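Local coordinates for EF0056 (Enterococcus faecalis, PDB 6ORI), which is a surface protein of unknown molecular function, probably linked to biofilm formation, whose N-terminal region has immunoglobulin-like beta domains and binds calcium, at residues A63-A66 / N67-I70; F144-N147 / L148-F152; K386-I389 / Q390-G394. All blocks are in the same frame, centred on the assembly; numbering follows the deposited sequence. Where two conformers were deposited one is given.

Contact 1: A63-A66 / N67-I70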
loop_
_atom_site.group_PDB
_atom_site.type_symbol
_atom_site.label_atom_id
_atom_site.label_comp_id
_atom_site.label_asym_id
_atom_site.label_seq_id
_atom_site.Cartn_x
_atom_site.Cartn_y
_atom_site.Cartn_z
ATOM N N ALA A 63 -4.310 8.650 21.301
ATOM C CA ALA A 63 -3.241 7.733 21.634
ATOM C C ALA A 63 -2.092 8.530 22.216
ATOM O O ALA A 63 -2.002 9.738 22.039
ATOM C CB ALA A 63 -2.776 6.976 20.406
ATOM N N SER A 64 -1.205 7.851 22.921
ATOM C CA SER A 64 -0.093 8.515 23.580
ATOM C C SER A 64 0.992 7.511 23.873
ATOM O O SER A 64 0.808 6.307 23.683
ATOM C CB SER A 64 -0.538 9.179 24.887
ATOM O OG SER A 64 -1.121 8.222 25.746
ATOM N N THR A 65 2.098 8.063 24.351
ATOM C CA THR A 65 3.274 7.345 24.844
ATOM C C THR A 65 4.210 6.832 23.761
ATOM O O THR A 65 3.850 6.758 22.594
ATOM C CB THR A 65 2.971 6.126 25.784
ATOM O OG1 THR A 65 2.699 4.950 25.029
ATOM C CG2 THR A 65 1.847 6.388 26.762
ATOM N N ALA A 66 5.407 6.457 24.191
ATOM C CA ALA A 66 6.420 5.856 23.345
ATOM C C ALA A 66 6.142 4.392 23.036
ATOM O O ALA A 66 6.966 3.746 22.413
ATOM C CB ALA A 66 7.769 5.980 24.022
ATOM N N ASN A 67 4.994 3.859 23.440
ATOM C CA ASN A 67 4.687 2.471 23.131
ATOM C C ASN A 67 4.697 2.146 21.637
ATOM O O ASN A 67 5.038 1.040 21.231
ATOM C CB ASN A 67 3.326 2.088 23.695
ATOM C CG ASN A 67 3.029 0.625 23.506
ATOM O OD1 ASN A 67 3.732 -0.235 24.048
ATOM N ND2 ASN A 67 2.039 0.314 22.685
ATOM N N TRP A 68 4.249 3.120 20.863
ATOM C CA TRP A 68 3.943 2.959 19.452
ATOM C C TRP A 68 5.140 3.381 18.631
ATOM O O TRP A 68 5.561 4.536 18.669
ATOM C CB TRP A 68 2.740 3.816 19.122
ATOM C CG TRP A 68 1.596 3.615 20.062
ATOM C CD1 TRP A 68 1.142 4.512 20.967
ATOM C CD2 TRP A 68 0.780 2.441 20.208
ATOM N NE1 TRP A 68 0.086 3.980 21.677
ATOM C CE2 TRP A 68 -0.154 2.712 21.224
ATOM C CE3 TRP A 68 0.750 1.194 19.589
ATOM C CZ2 TRP A 68 -1.100 1.787 21.635
ATOM C CZ3 TRP A 68 -0.205 0.280 19.982
ATOM C CH2 TRP A 68 -1.117 0.582 21.001
ATOM N N GLU A 69 5.680 2.426 17.883
ATOM C CA GLU A 69 6.900 2.660 17.102
ATOM C C GLU A 69 6.686 2.327 15.636
ATOM O O GLU A 69 6.278 1.222 15.286
ATOM C CB GLU A 69 8.036 1.820 17.651
ATOM C CG GLU A 69 9.359 2.034 16.957
ATOM C CD GLU A 69 10.458 1.324 17.689
ATOM O OE1 GLU A 69 10.660 0.120 17.411
ATOM O OE2 GLU A 69 11.057 1.957 18.584
ATOM N N ILE A 70 6.982 3.291 14.781
ATOM C CA ILE A 70 6.905 3.098 13.349
ATOM C C ILE A 70 8.203 2.465 12.901
ATOM O O ILE A 70 9.294 2.915 13.308
ATOM C CB ILE A 70 6.732 4.449 12.633
ATOM C CG1 ILE A 70 5.384 5.099 12.995
ATOM C CG2 ILE A 70 6.849 4.284 11.098
ATOM C CD1 ILE A 70 5.262 6.535 12.531
HETATM O O HOH W 1 -2.113 5.008 23.456
HETATM O O HOH W 2 5.164 6.785 20.112
#
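T65 and N67 lie side by side and point the same way in an ST turn, a short bend in which a threonine hydroxyl takes the place of a backbone carbonyl; here it leads the loop after strand 50-59 into strand 68-74 of an immunoglobulin-like domain. T65 OG1 accepts the backbone N-H of N67 at 3.0 Å in a nearly straight bond, 161° at the hydrogen. The T65 side chain is turned so that OG1 sits between its own backbone N and carbonyl carbon (chi1 84°), and from there the same hydroxyl gives its proton back along the chain to S64 O, 2.7 Å away. One oxygen thus links the backbone before it to the backbone after it.

The N67 amide reaches over the indole, its ND2 standing 3.3 Å above the plane of the W68 ring and displaced toward the rim, while outward bonds to S173 and Q175 hold both ends of that amide. F31 and Y29 meet the same tryptophan in edge-to-face stacks. With CG beside its backbone N (chi1 -50°), W68 turns the pyrrole side of its ring back toward the loop, where CD1 comes within 3.3 Å of S64 O. Two waters complete the bend. One bridges the loop to the strand by donating to T65 O and W68 O; the other lies in the indole plane at its edge, 3.0 Å from W68 NE1, and accepts from both that nitrogen and S64 N.

Contact 2: F144-N147 / L148-F152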
loop_
_atom_site.group_PDB
_atom_site.type_symbol
_atom_site.label_atom_id
_atom_site.label_comp_id
_atom_site.label_asym_id
_atom_site.label_seq_id
_atom_site.Cartn_x
_atom_site.Cartn_y
_atom_site.Cartn_z
ATOM N N PHE A 144 21.831 8.788 0.776
ATOM C CA PHE A 144 22.674 7.640 0.434
ATOM C C PHE A 144 24.155 7.991 0.406
ATOM O O PHE A 144 24.520 9.145 0.229
ATOM C CB PHE A 144 22.248 7.058 -0.936
ATOM C CG PHE A 144 20.876 6.402 -0.948
ATOM C CD1 PHE A 144 19.749 7.151 -1.186
ATOM C CD2 PHE A 144 20.729 5.054 -0.705
ATOM C CE1 PHE A 144 18.484 6.542 -1.184
ATOM C CE2 PHE A 144 19.489 4.451 -0.725
ATOM C CZ PHE A 144 18.356 5.213 -0.943
ATOM N N GLU A 145 24.997 6.969 0.553
ATOM C CA GLU A 145 26.457 7.118 0.503
ATOM C C GLU A 145 26.980 7.467 -0.871
ATOM O O GLU A 145 28.076 8.024 -1.002
ATOM C CB GLU A 145 27.119 5.801 0.901
ATOM C CG GLU A 145 26.869 5.389 2.326
ATOM C CD GLU A 145 27.415 4.003 2.626
ATOM O OE1 GLU A 145 27.527 3.175 1.686
ATOM O OE2 GLU A 145 27.727 3.735 3.803
ATOM N N LYS A 146 26.214 7.087 -1.885
ATOM C CA LYS A 146 26.578 7.278 -3.291
ATOM C C LYS A 146 25.363 7.802 -4.010
ATOM O O LYS A 146 24.231 7.659 -3.543
ATOM C CB LYS A 146 26.919 5.935 -3.966
ATOM C CG LYS A 146 28.073 5.174 -3.399
ATOM C CD LYS A 146 28.154 3.798 -4.091
ATOM C CE LYS A 146 29.251 2.924 -3.508
ATOM N NZ LYS A 146 30.604 3.473 -3.791
ATOM N N ASN A 147 25.561 8.360 -5.190
ATOM C CA ASN A 147 24.437 8.742 -6.002
ATOM C C ASN A 147 23.645 7.527 -6.507
ATOM O O ASN A 147 24.192 6.429 -6.638
ATOM C CB ASN A 147 24.899 9.580 -7.182
ATOM C CG ASN A 147 25.379 10.952 -6.756
ATOM O OD1 ASN A 147 24.889 11.524 -5.785
ATOM N ND2 ASN A 147 26.336 11.496 -7.489
ATOM N N LEU A 148 22.368 7.742 -6.788
ATOM C CA LEU A 148 21.484 6.641 -7.099
ATOM C C LEU A 148 21.822 5.985 -8.431
ATOM O O LEU A 148 21.636 4.776 -8.557
ATOM C CB LEU A 148 20.044 7.120 -7.031
ATOM C CG LEU A 148 19.620 7.233 -5.561
ATOM C CD1 LEU A 148 18.488 8.223 -5.382
ATOM C CD2 LEU A 148 19.225 5.871 -5.012
ATOM N N ASP A 149 22.349 6.741 -9.396
ATOM C CA ASP A 149 22.785 6.140 -10.661
ATOM C C ASP A 149 23.879 5.102 -10.427
ATOM O O ASP A 149 23.839 4.016 -11.015
ATOM C CB ASP A 149 23.211 7.174 -11.720
ATOM C CG ASP A 149 24.299 8.168 -11.258
ATOM O OD1 ASP A 149 24.870 8.079 -10.151
ATOM O OD2 ASP A 149 24.603 9.086 -12.063
ATOM N N GLU A 150 24.817 5.398 -9.536
ATOM C CA GLU A 150 25.889 4.464 -9.201
ATOM C C GLU A 150 25.325 3.258 -8.463
ATOM O O GLU A 150 25.736 2.133 -8.699
ATOM C CB GLU A 150 26.967 5.133 -8.358
ATOM C CG GLU A 150 27.685 6.247 -9.081
ATOM C CD GLU A 150 28.754 6.895 -8.216
ATOM O OE1 GLU A 150 29.382 6.182 -7.392
ATOM O OE2 GLU A 150 28.953 8.121 -8.355
ATOM N N ILE A 151 24.377 3.485 -7.564
ATOM C CA ILE A 151 23.734 2.377 -6.870
ATOM C C ILE A 151 22.957 1.491 -7.846
ATOM O O ILE A 151 23.049 0.256 -7.788
ATOM C CB ILE A 151 22.808 2.904 -5.755
ATOM C CG1 ILE A 151 23.644 3.613 -4.679
ATOM C CG2 ILE A 151 21.965 1.771 -5.165
ATOM C CD1 ILE A 151 22.809 4.400 -3.679
ATOM N N PHE A 152 22.185 2.101 -8.738
ATOM C CA PHE A 152 21.420 1.314 -9.711
ATOM C C PHE A 152 22.343 0.498 -10.609
ATOM O O PHE A 152 22.028 -0.648 -10.952
ATOM C CB PHE A 152 20.505 2.215 -10.543
ATOM C CG PHE A 152 19.194 2.552 -9.876
ATOM C CD1 PHE A 152 19.042 2.528 -8.492
ATOM C CD2 PHE A 152 18.111 2.917 -10.653
ATOM C CE1 PHE A 152 17.802 2.835 -7.914
ATOM C CE2 PHE A 152 16.880 3.216 -10.072
ATOM C CZ PHE A 152 16.740 3.177 -8.719
HETATM O O HOH W 3 27.334 9.531 -9.757
HETATM O O HOH W 4 28.431 9.222 -5.783
#
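F144 receives L148 on one face of its ring, and this is the close-packed half of a strand-to-helix junction. L148 CD2 makes a CH-pi contact 4.1 Å from the F144 ring centroid, only 15° off the normal. I151, one helical turn further on, comes in at about a right angle to the phenylalanine and brings its CD1 within 3.7 Å of F144 CD2. Its CG1 branch runs beside the backbone N (chi1 -65°), which carries that methyl back toward the loop, 3.6 Å from K146 O. The first turn is closed by I151 N bonding to N147 O at 3.1 Å.

The other half is polar and largely mediated by water. N147 occupies the N-cap position, yet its side chain makes no capping bond; its ND2 gives instead to a water that in turn donates to D149 OD1 and E150 OE2. A second water accepts from N147 N and donates to the same E150 OE2, 2.8 Å away, so that one carboxylate oxygen receives two bridges. K146 NZ and E150 OE1 are 4.7 Å apart, too far for a salt bridge, though their opposite charges may still attract weakly.

F144 ends strand 135-144 and L148 begins helix 148-155, and both press on I51 of the adjoining strand 50-59, while the backbones of F144, L148 and D149 bond to N49, G48 and L46 in the loop ahead of it.

Contact 3: K386-I389 / Q390-G394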
loop_
_atom_site.group_PDB
_atom_site.type_symbol
_atom_site.label_atom_id
_atom_site.label_comp_id
_atom_site.label_asym_id
_atom_site.label_seq_id
_atom_site.Cartn_x
_atom_site.Cartn_y
_atom_site.Cartn_z
ATOM N N LYS A 386 -13.325 8.327 -17.382
ATOM C CA LYS A 386 -12.094 7.523 -17.256
ATOM C C LYS A 386 -10.877 8.324 -16.755
ATOM O O LYS A 386 -9.758 7.817 -16.762
ATOM C CB LYS A 386 -11.759 6.807 -18.572
ATOM C CG LYS A 386 -12.893 5.929 -19.058
ATOM C CD LYS A 386 -12.587 5.182 -20.354
ATOM C CE LYS A 386 -12.706 6.068 -21.568
ATOM N NZ LYS A 386 -12.447 5.268 -22.812
ATOM N N LYS A 387 -11.106 9.545 -16.292
ATOM C CA LYS A 387 -10.039 10.388 -15.779
ATOM C C LYS A 387 -9.784 10.043 -14.312
ATOM O O LYS A 387 -10.716 9.842 -13.518
ATOM C CB LYS A 387 -10.382 11.854 -16.002
ATOM C CG LYS A 387 -10.677 12.120 -17.491
ATOM C CD LYS A 387 -10.404 13.518 -17.945
ATOM C CE LYS A 387 -10.595 13.634 -19.471
ATOM N NZ LYS A 387 -9.695 12.727 -20.252
ATOM N N LEU A 388 -8.505 9.932 -13.974
ATOM C CA LEU A 388 -8.063 9.545 -12.647
ATOM C C LEU A 388 -8.475 10.528 -11.578
ATOM O O LEU A 388 -8.140 11.722 -11.658
ATOM C CB LEU A 388 -6.543 9.428 -12.682
ATOM C CG LEU A 388 -5.834 9.159 -11.350
ATOM C CD1 LEU A 388 -6.222 7.849 -10.723
ATOM C CD2 LEU A 388 -4.311 9.242 -11.518
ATOM N N ILE A 389 -9.155 10.060 -10.543
ATOM C CA ILE A 389 -9.381 10.916 -9.386
ATOM C C ILE A 389 -8.034 11.096 -8.697
ATOM O O ILE A 389 -7.373 10.135 -8.335
ATOM C CB ILE A 389 -10.415 10.320 -8.419
ATOM C CG1 ILE A 389 -11.732 10.049 -9.143
ATOM C CG2 ILE A 389 -10.631 11.242 -7.214
ATOM C CD1 ILE A 389 -12.332 11.253 -9.877
ATOM N N GLN A 390 -7.597 12.343 -8.568
ATOM C CA GLN A 390 -6.232 12.596 -8.140
ATOM C C GLN A 390 -5.879 11.953 -6.801
ATOM O O GLN A 390 -6.663 11.977 -5.855
ATOM C CB GLN A 390 -6.000 14.102 -8.084
ATOM C CG GLN A 390 -4.552 14.511 -7.901
ATOM C CD GLN A 390 -4.266 15.953 -8.306
ATOM O OE1 GLN A 390 -3.497 16.202 -9.241
ATOM N NE2 GLN A 390 -4.887 16.894 -7.638
ATOM N N ASN A 391 -4.709 11.317 -6.779
ATOM C CA ASN A 391 -4.136 10.690 -5.592
ATOM C C ASN A 391 -4.880 9.415 -5.195
ATOM O O ASN A 391 -4.793 8.997 -4.049
ATOM C CB ASN A 391 -3.994 11.676 -4.420
ATOM C CG ASN A 391 -2.857 12.640 -4.629
ATOM O OD1 ASN A 391 -1.834 12.281 -5.179
ATOM N ND2 ASN A 391 -3.042 13.871 -4.200
ATOM N N THR A 392 -5.614 8.788 -6.119
ATOM C CA THR A 392 -6.253 7.497 -5.840
ATOM C C THR A 392 -5.562 6.337 -6.519
ATOM O O THR A 392 -5.960 5.207 -6.312
ATOM C CB THR A 392 -7.745 7.464 -6.210
ATOM O OG1 THR A 392 -7.948 7.472 -7.638
ATOM C CG2 THR A 392 -8.505 8.592 -5.538
ATOM N N TYR A 393 -4.538 6.604 -7.317
ATOM C CA TYR A 393 -3.818 5.531 -7.983
ATOM C C TYR A 393 -2.831 4.886 -7.020
ATOM O O TYR A 393 -2.020 5.581 -6.375
ATOM C CB TYR A 393 -3.089 6.041 -9.239
ATOM C CG TYR A 393 -2.185 5.031 -9.885
ATOM C CD1 TYR A 393 -2.656 4.182 -10.872
ATOM C CD2 TYR A 393 -0.858 4.914 -9.482
ATOM C CE1 TYR A 393 -1.786 3.244 -11.480
ATOM C CE2 TYR A 393 -0.012 4.000 -10.064
ATOM C CZ TYR A 393 -0.484 3.167 -11.040
ATOM O OH TYR A 393 0.394 2.247 -11.606
ATOM N N GLY A 394 -2.885 3.569 -6.927
ATOM C CA GLY A 394 -1.892 2.814 -6.202
ATOM C C GLY A 394 -1.351 1.703 -7.075
ATOM O O GLY A 394 -2.032 1.192 -7.970
#
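I389 O is gripped twice by T392, a compact example of a turn in which the side chain of the last residue reinforces the backbone bond. T392 N reaches the carbonyl oxygen I389 O at 3.1 Å, and the hydroxyl T392 OG1 donates to that same I389 O at 2.8 Å, both donors tilted somewhat from the carbonyl plane. The threonine can do this because a chi1 of 71° tucks OG1 back over the turn and leaves CG2 beside the backbone N. That methyl meets I389 CG2 at 3.8 Å, the two side chains crossing obliquely. L388 adds a flank: it runs past T392 in the opposite direction, its CD1 lying 3.6 Å from T392 OG1 and 3.9 Å from Y393 CB.

A second shell positions these groups. T392 OG1 also accepts from L381 N, so the buried hydroxyl is bonded in both directions, and T392 O receives H244 NE2. I389 packs on L381, F211 and W263, and L388 on W380 and Y198. Y198 also stacks edge-to-face with the Y393 ring. At the bend itself, Q390 NE2 bonds to S208 O and N391 ND2 to F211 O, which ties the corner to the chain leading into and starting strand 211-221.

The whole is a type II beta turn from I389 to T392, with N391 taking the positive phi (72°) that this turn type has at its third position. It lies in the long loop of a beta hairpin, the antiparallel pair formed by the consecutive strands 375-382 and 394-398.

The three contacts follow one another along the chain without nesting or crossing, and none touches another; their nearest atoms are about 17 to 19 Å apart. Contact 1 closes the loop between strands 50-59 and 68-74, and contact 2 turns strand 135-144 into helix 148-155, so both serve the ten-stranded antiparallel sheet, whose strand 50-59 pairs with 135-144. Contact 3 lies on the opposite side of the chain's centre from contact 1 and completes the bend before edge strand 394-398 of the four-stranded sheet. The chain after contact 2 continues to S162 and that after contact 3 to L400 and D402, residues of one calcium site.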